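Local structure of winged BEAN albumin 1 (Psophocarpus tetragonolobus, 1WBA) at residues V33-E38 / S45-T50; S60-T65 / K115-I120; V95-Q98 / Q102-K105; K122-P127 / P164-F169. The protein serves as a 2S storage protein of the seed, a nutrient reserve built on the scaffold of the legume Kunitz-type protease inhibitors. All coordinates share one frame; numbering follows the deposited sequence.

Interaction 1: residues V33-E38 / S45-T50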
loop_
_atom_site.group_PDB
_atom_site.type_symbol
_atom_site.label_atom_id
_atom_site.label_comp_id
_atom_site.label_asym_id
_atom_site.label_seq_id
_atom_site.Cartn_x
_atom_site.Cartn_y
_atom_site.Cartn_z
ATOM N N VAL A 33 0.696 -7.127 11.183
ATOM C CA VAL A 33 0.956 -7.465 12.584
ATOM C C VAL A 33 0.014 -6.669 13.477
ATOM O O VAL A 33 -0.712 -5.792 13.016
ATOM C CB VAL A 33 2.422 -7.110 13.027
ATOM C CG1 VAL A 33 3.441 -7.869 12.206
ATOM C CG2 VAL A 33 2.695 -5.606 12.916
ATOM N N ALA A 34 -0.009 -7.010 14.756
ATOM C CA ALA A 34 -0.833 -6.283 15.703
ATOM C C ALA A 34 0.052 -5.154 16.214
ATOM O O ALA A 34 1.252 -5.353 16.429
ATOM C CB ALA A 34 -1.220 -7.174 16.841
ATOM N N THR A 35 -0.495 -3.950 16.290
ATOM C CA THR A 35 0.238 -2.818 16.837
ATOM C C THR A 35 -0.635 -2.284 17.975
ATOM O O THR A 35 -1.820 -2.605 18.050
ATOM C CB THR A 35 0.472 -1.669 15.799
ATOM O OG1 THR A 35 -0.781 -1.163 15.317
ATOM C CG2 THR A 35 1.329 -2.135 14.658
ATOM N N GLY A 36 -0.055 -1.492 18.867
ATOM C CA GLY A 36 -0.838 -0.923 19.944
ATOM C C GLY A 36 -1.546 -1.949 20.802
ATOM O O GLY A 36 -0.910 -2.855 21.328
ATOM N N ASN A 37 -2.870 -1.832 20.875
ATOM C CA ASN A 37 -3.718 -2.709 21.690
ATOM C C ASN A 37 -4.343 -3.875 20.918
ATOM O O ASN A 37 -5.177 -4.614 21.452
ATOM C CB ASN A 37 -4.818 -1.867 22.342
ATOM C CG ASN A 37 -4.260 -0.668 23.081
ATOM O OD1 ASN A 37 -3.536 -0.824 24.063
ATOM N ND2 ASN A 37 -4.543 0.538 22.581
ATOM N N GLU A 38 -3.936 -4.040 19.663
ATOM C CA GLU A 38 -4.459 -5.120 18.828
ATOM C C GLU A 38 -4.003 -6.495 19.327
ATOM O O GLU A 38 -2.962 -6.627 19.962
ATOM C CB GLU A 38 -4.043 -4.916 17.361
ATOM C CG GLU A 38 -4.750 -3.744 16.695
ATOM C CD GLU A 38 -4.227 -3.407 15.313
ATOM O OE1 GLU A 38 -3.227 -3.998 14.860
ATOM O OE2 GLU A 38 -4.824 -2.524 14.670
ATOM N N SER A 45 -2.812 -4.301 11.463
ATOM C CA SER A 45 -1.949 -3.228 10.979
ATOM C C SER A 45 -1.044 -3.596 9.798
ATOM O O SER A 45 -0.315 -4.587 9.853
ATOM C CB SER A 45 -1.093 -2.713 12.139
ATOM O OG SER A 45 -1.934 -2.299 13.189
ATOM N N ILE A 46 -1.095 -2.789 8.740
ATOM C CA ILE A 46 -0.246 -3.006 7.574
ATOM C C ILE A 46 1.038 -2.231 7.847
ATOM O O ILE A 46 1.008 -1.012 8.055
ATOM C CB ILE A 46 -0.928 -2.513 6.277
ATOM C CG1 ILE A 46 -2.236 -3.285 6.073
ATOM C CG2 ILE A 46 0.001 -2.721 5.085
ATOM C CD1 ILE A 46 -3.079 -2.819 4.908
ATOM N N VAL A 47 2.168 -2.934 7.850
ATOM C CA VAL A 47 3.449 -2.321 8.163
ATOM C C VAL A 47 4.552 -2.771 7.220
ATOM O O VAL A 47 4.357 -3.679 6.408
ATOM C CB VAL A 47 3.908 -2.739 9.607
ATOM C CG1 VAL A 47 2.834 -2.428 10.623
ATOM C CG2 VAL A 47 4.242 -4.244 9.669
ATOM N N LYS A 48 5.698 -2.099 7.307
ATOM C CA LYS A 48 6.884 -2.489 6.543
ATOM C C LYS A 48 7.469 -3.530 7.495
ATOM O O LYS A 48 7.705 -3.236 8.669
ATOM C CB LYS A 48 7.833 -1.307 6.411
ATOM C CG LYS A 48 9.167 -1.628 5.777
ATOM C CD LYS A 48 9.793 -0.317 5.305
ATOM C CE LYS A 48 11.214 -0.494 4.854
ATOM N NZ LYS A 48 12.023 -0.812 6.032
ATOM N N SER A 49 7.678 -4.742 7.004
ATOM C CA SER A 49 8.161 -5.824 7.845
ATOM C C SER A 49 9.509 -5.661 8.513
ATOM O O SER A 49 10.488 -5.216 7.904
ATOM C CB SER A 49 8.163 -7.144 7.077
ATOM O OG SER A 49 8.297 -8.253 7.966
ATOM N N THR A 50 9.538 -6.076 9.776
ATOM C CA THR A 50 10.758 -6.082 10.557
ATOM C C THR A 50 11.079 -7.553 10.847
ATOM O O THR A 50 11.933 -7.856 11.670
ATOM C CB THR A 50 10.602 -5.273 11.884
ATOM O OG1 THR A 50 9.445 -5.722 12.593
ATOM C CG2 THR A 50 10.444 -3.791 11.586
#

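Interaction 2: residues S60-T65 / K115-I120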
loop_
_atom_site.group_PDB
_atom_site.type_symbol
_atom_site.label_atom_id
_atom_site.label_comp_id
_atom_site.label_asym_id
_atom_site.label_seq_id
_atom_site.Cartn_x
_atom_site.Cartn_y
_atom_site.Cartn_z
ATOM N N SER A 60 -5.353 -3.480 -8.590
ATOM C CA SER A 60 -6.433 -3.346 -9.572
ATOM C C SER A 60 -6.973 -1.940 -9.716
ATOM O O SER A 60 -6.965 -1.163 -8.764
ATOM C CB SER A 60 -7.610 -4.239 -9.147
ATOM O OG SER A 60 -7.169 -5.555 -8.865
ATOM N N SER A 61 -7.484 -1.621 -10.901
ATOM C CA SER A 61 -8.079 -0.320 -11.092
ATOM C C SER A 61 -9.347 -0.300 -10.223
ATOM O O SER A 61 -10.054 -1.309 -10.082
ATOM C CB SER A 61 -8.433 -0.082 -12.567
ATOM O OG SER A 61 -9.235 -1.124 -13.078
ATOM N N GLU A 62 -9.578 0.830 -9.575
ATOM C CA GLU A 62 -10.746 0.998 -8.736
ATOM C C GLU A 62 -11.999 0.928 -9.617
ATOM O O GLU A 62 -12.993 0.322 -9.246
ATOM C CB GLU A 62 -10.645 2.342 -8.005
ATOM C CG GLU A 62 -11.932 2.791 -7.376
ATOM C CD GLU A 62 -11.795 4.073 -6.617
ATOM O OE1 GLU A 62 -11.625 5.135 -7.231
ATOM O OE2 GLU A 62 -11.866 4.009 -5.385
ATOM N N ASP A 63 -11.935 1.536 -10.792
ATOM C CA ASP A 63 -13.047 1.529 -11.739
ATOM C C ASP A 63 -13.115 0.163 -12.413
ATOM O O ASP A 63 -12.169 -0.233 -13.086
ATOM C CB ASP A 63 -12.809 2.609 -12.807
ATOM C CG ASP A 63 -14.027 2.862 -13.704
ATOM O OD1 ASP A 63 -15.045 2.145 -13.579
ATOM O OD2 ASP A 63 -13.958 3.794 -14.543
ATOM N N LYS A 64 -14.218 -0.557 -12.234
ATOM C CA LYS A 64 -14.356 -1.860 -12.871
ATOM C C LYS A 64 -15.181 -1.916 -14.182
ATOM O O LYS A 64 -15.343 -2.994 -14.763
ATOM C CB LYS A 64 -14.880 -2.876 -11.870
ATOM C CG LYS A 64 -13.869 -3.206 -10.793
ATOM C CD LYS A 64 -14.440 -4.225 -9.816
ATOM N N THR A 65 -15.631 -0.765 -14.679
ATOM C CA THR A 65 -16.422 -0.716 -15.913
ATOM C C THR A 65 -15.605 -1.215 -17.104
ATOM O O THR A 65 -14.506 -0.733 -17.350
ATOM C CB THR A 65 -16.869 0.709 -16.226
ATOM O OG1 THR A 65 -17.307 1.335 -15.019
ATOM C CG2 THR A 65 -18.034 0.701 -17.212
ATOM N N LYS A 115 -12.783 7.088 2.972
ATOM C CA LYS A 115 -13.087 6.683 1.609
ATOM C C LYS A 115 -12.071 7.322 0.665
ATOM O O LYS A 115 -11.778 8.506 0.772
ATOM C CB LYS A 115 -14.493 7.120 1.237
ATOM C CG LYS A 115 -15.568 6.294 1.899
ATOM N N GLY A 116 -11.530 6.531 -0.250
ATOM C CA GLY A 116 -10.553 7.047 -1.182
ATOM C C GLY A 116 -9.896 5.887 -1.876
ATOM O O GLY A 116 -10.282 4.734 -1.660
ATOM N N ALA A 117 -8.871 6.175 -2.663
ATOM C CA ALA A 117 -8.164 5.145 -3.413
ATOM C C ALA A 117 -6.687 5.432 -3.353
ATOM O O ALA A 117 -6.286 6.532 -2.991
ATOM C CB ALA A 117 -8.628 5.142 -4.889
ATOM N N PHE A 118 -5.888 4.441 -3.727
ATOM C CA PHE A 118 -4.440 4.567 -3.738
ATOM C C PHE A 118 -4.003 4.885 -5.149
ATOM O O PHE A 118 -4.724 4.562 -6.080
ATOM C CB PHE A 118 -3.803 3.238 -3.315
ATOM C CG PHE A 118 -4.064 2.876 -1.886
ATOM C CD1 PHE A 118 -3.289 3.419 -0.874
ATOM C CD2 PHE A 118 -5.113 2.033 -1.547
ATOM C CE1 PHE A 118 -3.558 3.129 0.468
ATOM C CE2 PHE A 118 -5.389 1.740 -0.217
ATOM C CZ PHE A 118 -4.607 2.293 0.795
ATOM N N THR A 119 -2.884 5.595 -5.307
ATOM C CA THR A 119 -2.326 5.872 -6.650
ATOM C C THR A 119 -0.813 5.658 -6.578
ATOM O O THR A 119 -0.233 5.581 -5.483
ATOM C CB THR A 119 -2.619 7.310 -7.192
ATOM O OG1 THR A 119 -1.967 8.285 -6.383
ATOM C CG2 THR A 119 -4.093 7.599 -7.219
ATOM N N ILE A 120 -0.174 5.571 -7.735
ATOM C CA ILE A 120 1.267 5.355 -7.801
ATOM C C ILE A 120 1.897 6.454 -8.641
ATOM O O ILE A 120 1.319 6.860 -9.658
ATOM C CB ILE A 120 1.590 4.008 -8.517
ATOM C CG1 ILE A 120 1.040 2.820 -7.722
ATOM C CG2 ILE A 120 3.083 3.881 -8.738
ATOM C CD1 ILE A 120 1.001 1.501 -8.489
#

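Interaction 3: residues V95-Q98 / Q102-K105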
loop_
_atom_site.group_PDB
_atom_site.type_symbol
_atom_site.label_atom_id
_atom_site.label_comp_id
_atom_site.label_asym_id
_atom_site.label_seq_id
_atom_site.Cartn_x
_atom_site.Cartn_y
_atom_site.Cartn_z
ATOM N N VAL A 95 -7.495 4.249 7.995
ATOM C CA VAL A 95 -8.338 4.493 9.160
ATOM C C VAL A 95 -7.839 5.746 9.880
ATOM O O VAL A 95 -6.632 5.912 10.095
ATOM C CB VAL A 95 -8.289 3.259 10.112
ATOM C CG1 VAL A 95 -9.032 3.528 11.432
ATOM C CG2 VAL A 95 -8.868 2.027 9.398
ATOM N N ASP A 96 -8.741 6.671 10.188
ATOM C CA ASP A 96 -8.335 7.882 10.903
ATOM C C ASP A 96 -8.287 7.478 12.375
ATOM O O ASP A 96 -9.230 7.682 13.150
ATOM C CB ASP A 96 -9.316 9.022 10.662
ATOM C CG ASP A 96 -8.716 10.356 10.986
ATOM O OD1 ASP A 96 -7.700 10.393 11.711
ATOM O OD2 ASP A 96 -9.236 11.369 10.492
ATOM N N PHE A 97 -7.164 6.872 12.717
ATOM C CA PHE A 97 -6.914 6.289 14.025
ATOM C C PHE A 97 -6.602 7.251 15.154
ATOM O O PHE A 97 -5.561 7.911 15.163
ATOM C CB PHE A 97 -5.798 5.247 13.878
ATOM C CG PHE A 97 -5.859 4.144 14.880
ATOM C CD1 PHE A 97 -6.711 3.067 14.691
ATOM C CD2 PHE A 97 -5.052 4.180 16.012
ATOM C CE1 PHE A 97 -6.758 2.029 15.620
ATOM C CE2 PHE A 97 -5.088 3.150 16.947
ATOM C CZ PHE A 97 -5.942 2.069 16.752
ATOM N N GLN A 98 -7.505 7.312 16.118
ATOM C CA GLN A 98 -7.312 8.184 17.266
ATOM C C GLN A 98 -6.354 7.510 18.257
ATOM O O GLN A 98 -6.509 6.333 18.570
ATOM C CB GLN A 98 -8.664 8.462 17.944
ATOM C CG GLN A 98 -8.615 9.523 19.041
ATOM C CD GLN A 98 -9.922 9.610 19.792
ATOM O OE1 GLN A 98 -10.392 8.611 20.345
ATOM N NE2 GLN A 98 -10.538 10.790 19.791
ATOM N N GLN A 102 -4.063 9.056 10.416
ATOM C CA GLN A 102 -4.415 8.139 9.328
ATOM C C GLN A 102 -3.296 7.138 9.064
ATOM O O GLN A 102 -2.138 7.526 8.862
ATOM C CB GLN A 102 -4.760 8.919 8.057
ATOM C CG GLN A 102 -5.874 9.921 8.295
ATOM C CD GLN A 102 -6.429 10.565 7.036
ATOM O OE1 GLN A 102 -7.392 11.317 7.104
ATOM N NE2 GLN A 102 -5.849 10.255 5.887
ATOM N N GLN A 103 -3.646 5.856 9.120
ATOM C CA GLN A 103 -2.692 4.765 8.937
ATOM C C GLN A 103 -3.368 3.646 8.201
ATOM O O GLN A 103 -4.602 3.584 8.158
ATOM C CB GLN A 103 -2.253 4.211 10.287
ATOM C CG GLN A 103 -2.015 5.249 11.325
ATOM C CD GLN A 103 -1.402 4.673 12.565
ATOM O OE1 GLN A 103 -1.845 3.644 13.074
ATOM N NE2 GLN A 103 -0.352 5.323 13.056
ATOM N N LEU A 104 -2.569 2.726 7.673
ATOM C CA LEU A 104 -3.121 1.593 6.934
ATOM C C LEU A 104 -3.525 0.424 7.835
ATOM O O LEU A 104 -2.743 -0.046 8.660
ATOM C CB LEU A 104 -2.159 1.097 5.849
ATOM C CG LEU A 104 -1.676 2.089 4.789
ATOM C CD1 LEU A 104 -1.103 1.315 3.621
ATOM C CD2 LEU A 104 -2.802 2.949 4.318
ATOM N N LYS A 105 -4.753 -0.041 7.653
ATOM C CA LYS A 105 -5.287 -1.150 8.423
ATOM C C LYS A 105 -6.030 -2.072 7.470
ATOM O O LYS A 105 -6.411 -1.668 6.359
ATOM C CB LYS A 105 -6.304 -0.641 9.456
ATOM C CG LYS A 105 -5.782 0.363 10.489
ATOM C CD LYS A 105 -4.899 -0.320 11.522
ATOM C CE LYS A 105 -4.777 0.536 12.792
ATOM N NZ LYS A 105 -3.792 -0.079 13.731
#

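Interaction 4: residues K122-P127 / P164-F169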
loop_
_atom_site.group_PDB
_atom_site.type_symbol
_atom_site.label_atom_id
_atom_site.label_comp_id
_atom_site.label_asym_id
_atom_site.label_seq_id
_atom_site.Cartn_x
_atom_site.Cartn_y
_atom_site.Cartn_z
ATOM N N LYS A 122 6.105 8.076 -9.769
ATOM C CA LYS A 122 7.538 7.795 -9.732
ATOM C C LYS A 122 8.031 8.220 -8.362
ATOM O O LYS A 122 7.672 9.298 -7.888
ATOM C CB LYS A 122 8.282 8.611 -10.781
ATOM C CG LYS A 122 8.095 8.094 -12.165
ATOM C CD LYS A 122 8.850 8.936 -13.173
ATOM C CE LYS A 122 8.441 8.541 -14.591
ATOM N NZ LYS A 122 7.010 8.896 -14.900
ATOM N N GLY A 123 8.859 7.388 -7.743
ATOM C CA GLY A 123 9.350 7.671 -6.407
ATOM C C GLY A 123 10.713 8.324 -6.318
ATOM O O GLY A 123 11.005 8.981 -5.316
ATOM N N SER A 124 11.566 8.114 -7.319
ATOM C CA SER A 124 12.898 8.715 -7.322
ATOM C C SER A 124 13.454 8.773 -8.730
ATOM O O SER A 124 12.797 8.386 -9.701
ATOM C CB SER A 124 13.871 7.943 -6.410
ATOM O OG SER A 124 14.288 6.709 -6.973
ATOM N N ASN A 125 14.677 9.264 -8.835
ATOM C CA ASN A 125 15.312 9.357 -10.134
ATOM C C ASN A 125 15.725 7.957 -10.599
ATOM O O ASN A 125 15.879 7.705 -11.799
ATOM C CB ASN A 125 16.486 10.349 -10.095
ATOM C CG ASN A 125 16.013 11.804 -10.021
ATOM O OD1 ASN A 125 14.874 12.114 -10.379
ATOM N ND2 ASN A 125 16.878 12.695 -9.541
ATOM N N THR A 126 15.883 7.045 -9.644
ATOM C CA THR A 126 16.226 5.673 -9.968
ATOM C C THR A 126 15.035 5.059 -10.712
ATOM O O THR A 126 13.897 5.137 -10.256
ATOM C CB THR A 126 16.491 4.854 -8.703
ATOM O OG1 THR A 126 17.485 5.519 -7.915
ATOM C CG2 THR A 126 16.972 3.454 -9.063
ATOM N N PRO A 127 15.293 4.462 -11.882
ATOM C CA PRO A 127 14.260 3.831 -12.708
ATOM C C PRO A 127 13.516 2.712 -11.993
ATOM O O PRO A 127 14.104 1.975 -11.199
ATOM C CB PRO A 127 15.064 3.263 -13.875
ATOM C CG PRO A 127 16.229 4.206 -13.965
ATOM C CD PRO A 127 16.610 4.370 -12.529
ATOM N N PRO A 164 7.773 9.985 1.581
ATOM C CA PRO A 164 7.307 8.820 0.820
ATOM C C PRO A 164 8.180 7.585 0.927
ATOM O O PRO A 164 9.406 7.673 0.885
ATOM C CB PRO A 164 7.308 9.326 -0.621
ATOM C CG PRO A 164 7.203 10.820 -0.485
ATOM C CD PRO A 164 8.080 11.106 0.676
ATOM N N LEU A 165 7.549 6.432 1.094
ATOM C CA LEU A 165 8.267 5.168 1.149
ATOM C C LEU A 165 8.485 4.859 -0.340
ATOM O O LEU A 165 7.531 4.842 -1.110
ATOM C CB LEU A 165 7.363 4.092 1.766
ATOM C CG LEU A 165 7.887 2.765 2.347
ATOM C CD1 LEU A 165 6.758 1.746 2.268
ATOM C CD2 LEU A 165 9.107 2.231 1.628
ATOM N N VAL A 166 9.728 4.674 -0.756
ATOM C CA VAL A 166 10.007 4.375 -2.157
ATOM C C VAL A 166 10.068 2.858 -2.290
ATOM O O VAL A 166 10.798 2.178 -1.559
ATOM C CB VAL A 166 11.337 5.034 -2.662
ATOM C CG1 VAL A 166 11.605 4.658 -4.124
ATOM C CG2 VAL A 166 11.253 6.539 -2.528
ATOM N N VAL A 167 9.347 2.336 -3.270
ATOM C CA VAL A 167 9.262 0.899 -3.468
ATOM C C VAL A 167 9.488 0.471 -4.917
ATOM O O VAL A 167 9.572 1.304 -5.825
ATOM C CB VAL A 167 7.842 0.388 -3.047
ATOM C CG1 VAL A 167 7.545 0.770 -1.610
ATOM C CG2 VAL A 167 6.764 0.991 -3.960
ATOM N N LYS A 168 9.569 -0.841 -5.091
ATOM C CA LYS A 168 9.696 -1.495 -6.375
ATOM C C LYS A 168 8.630 -2.585 -6.359
ATOM O O LYS A 168 8.285 -3.095 -5.296
ATOM C CB LYS A 168 11.070 -2.148 -6.531
ATOM C CG LYS A 168 12.139 -1.275 -7.145
ATOM C CD LYS A 168 13.412 -2.082 -7.309
ATOM C CE LYS A 168 14.424 -1.358 -8.164
ATOM N NZ LYS A 168 13.896 -1.173 -9.540
ATOM N N PHE A 169 8.091 -2.923 -7.526
ATOM C CA PHE A 169 7.078 -3.968 -7.637
ATOM C C PHE A 169 7.694 -5.197 -8.289
ATOM O O PHE A 169 8.182 -5.128 -9.412
ATOM C CB PHE A 169 5.883 -3.489 -8.484
ATOM C CG PHE A 169 5.174 -2.287 -7.913
ATOM C CD1 PHE A 169 4.202 -2.442 -6.925
ATOM C CD2 PHE A 169 5.494 -1.003 -8.342
ATOM C CE1 PHE A 169 3.565 -1.328 -6.358
ATOM C CE2 PHE A 169 4.864 0.112 -7.786
ATOM C CZ PHE A 169 3.895 -0.056 -6.789
#

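Interaction 1: residues V33-E38 / S45-T50
S45, the first residue of strand 45-48 in this beta-trefoil, meets V33, T35 and E38 of the facing segment. Its backbone forms an antiparallel hydrogen-bonded pair with V33, the last residue of strand 30-33: V33 N donates to S45 O, and S45 N returns a bond of 3.0 Å to V33 O. Past V33 the chain folds into a type II' turn, T35 to E38, with G36 at positive phi and E38 N bonded to T35 O. The turn brings T35 and E38 to the side chain of S45. With chi1 -56°, S45 OG sits beside its own backbone N and faces the loop, 2.7 Å from T35 OG1. S45 OG also donates to E38 OE1, again at 2.7 Å, meeting it on the syn side and somewhat out of the carboxylate plane. T35 N reaches E38 OE1 from the same face, at 3.1 Å and more steeply above the plane, so two donors within the contact hold this oxygen. The other oxygen, E38 OE2, takes Y110 OH and a salt bridge from K105, whose NZ also bonds S45 OG. Replacing E38 by alanine is likely to deprive T35 N and S45 OG of their shared acceptor and K105 of its countercharge. T35 CG2 lies 3.5 Å from S45 CB, covering the serine methylene. Further along the strand, V47 adds the apolar part of the contact. Its side chain crosses that of V33 at about a right angle, with V33 CG2 3.8 Å from V47 CG2 and 3.9 Å from V47 CG1.

Interaction 2: residues S60-T65 / K115-I120
The carboxylate of E62 has the methyl group of A117 as its neighbour across the contact. A117 CB lies to one side of the carboxylate plane, offset toward the oxygens and nearest E62 OE2, at 3.5 Å; the carbonyl oxygen of G116 makes only a loose approach to the same oxygen. The contact belongs to the beta-trefoil body: it joins the loop that follows strand 56-61 to the start of strand 116-122, and no hydrogen bond crosses between the two segments. E62 reaches the strand because its CG is trans to the backbone N (chi1 166°) and the chain runs extended from there. The charge is met by R77, whose NE forms a salt bridge with E62 OE1; R77 also pairs with E62 through the backbone and touches A117, so arginine and glutamate pack together on the alanine. Were E62 a leucine, the guanidinium of R77 would probably lose this countercharge. The loop beyond is shaped by its own polar bonds. S61 OG donates to D63 O at 3.1 Å, which ties the strand end to the bend. The carboxylate of D63 then closes an Asx turn: T65 N meets D63 OD1 from above the carboxylate plane, at 3.2 Å, while the hydroxyl of the same threonine, T65 OG1, comes to the syn lone pair of D63 OD1 at 2.8 Å.

Interaction 3: residues V95-Q98 / Q102-K105
K105 lays the end of its side chain across one face of the F97 ring. K105 NZ is 4.3 Å from the ring centroid and 20° off the ring normal, a cation-pi contact, and K105 CE packs 3.7 Å from F97 CD1. The two residues sit on the beta hairpin of strands 92-97 and 103-106. A bend at chi2 (-74°) directs the rest of the lysine chain toward the F97 ring; nearer its root, K105 CG rests 3.7 Å from V95 CG2, the two side chains crossing at about a right angle. The ammonium has stronger partners in E38 and S45, and the ring is an additional neighbour on one side of it. Y110 meets the F97 ring edge-to-face. V95 and Q103 form the antiparallel hydrogen-bonded pair: V95 N donates to Q103 O almost straight (173°), at 3.0 Å, and Q103 N returns a bond of 3.1 Å to V95 O. Q103 OE1 is engaged by R155 of strand 154-159. D96 and Q102 make the adjacent non-hydrogen-bonded pair, where Q102 CG lies 3.9 Å from D96 OD1 and the amide and carboxylate planes stand nearly perpendicular. Here the strand bends, with D96 at the centre of an inverse gamma turn and a weak bond from F97 N to V95 O. That carbonyl also receives a CA-H...O contact from Q102 CA, 3.2 Å from V95 O.

Interaction 4: residues K122-P127 / P164-F169
S124 OG is gripped by the hydroxyl of T129 and, more weakly, by T126 N, which lies 3.1 Å from S124 OG with a bent N-H...O angle of 135°. These bonds, with the backbone pairing of G123 and T129, fold the loop between strands 116-122 and 130-136 over the start of strand 166-171 in the beta-trefoil. V166 carries most of the meeting. With chi1 178°, its two methyl groups both face the loop: V166 CG2 lies 3.7 Å from G123 O, and V166 CG1 comes within 4.4 Å of S124 OG. G123 fits tightly here, since a CB on it would point at V166 and crowd V166 CG1. Farther along the strand, the K168 chain bends at its last torsion (chi4 -63°) and brings its ammonium near the loop, but K168 NZ stays 3.6 Å from P127 O, longer than a hydrogen bond. With no hydrogen bond crossing between the two segments, the contact rests mainly on V166 against the loop at G123, with the approach of K168 to P127 as a lesser part, while S124 OG serves the loop, bonding T129 and T126 N, rather than the strand.

Interactions 1, 2 and 4 reach the same large antiparallel sheet, whereas interaction 3 lies on the hairpin of strands 92-97 and 103-106. Interaction 1 closes first along the chain; interaction 2 then spans residues 60 to 120, with interaction 3 falling between its two segments, and interaction 4 comes last. Interactions 1 and 3, with centres about 12 Å apart, join directly through K105, whose ammonium reaches E38 and S45. Interactions 2 and 3 touch where F118 packs on L104, and interactions 2 and 4 where I120 meets F169, although their centres are about 20 Å apart. These two apolar meetings run through the core of one compact beta-trefoil, whereas the K105 link is a charged one.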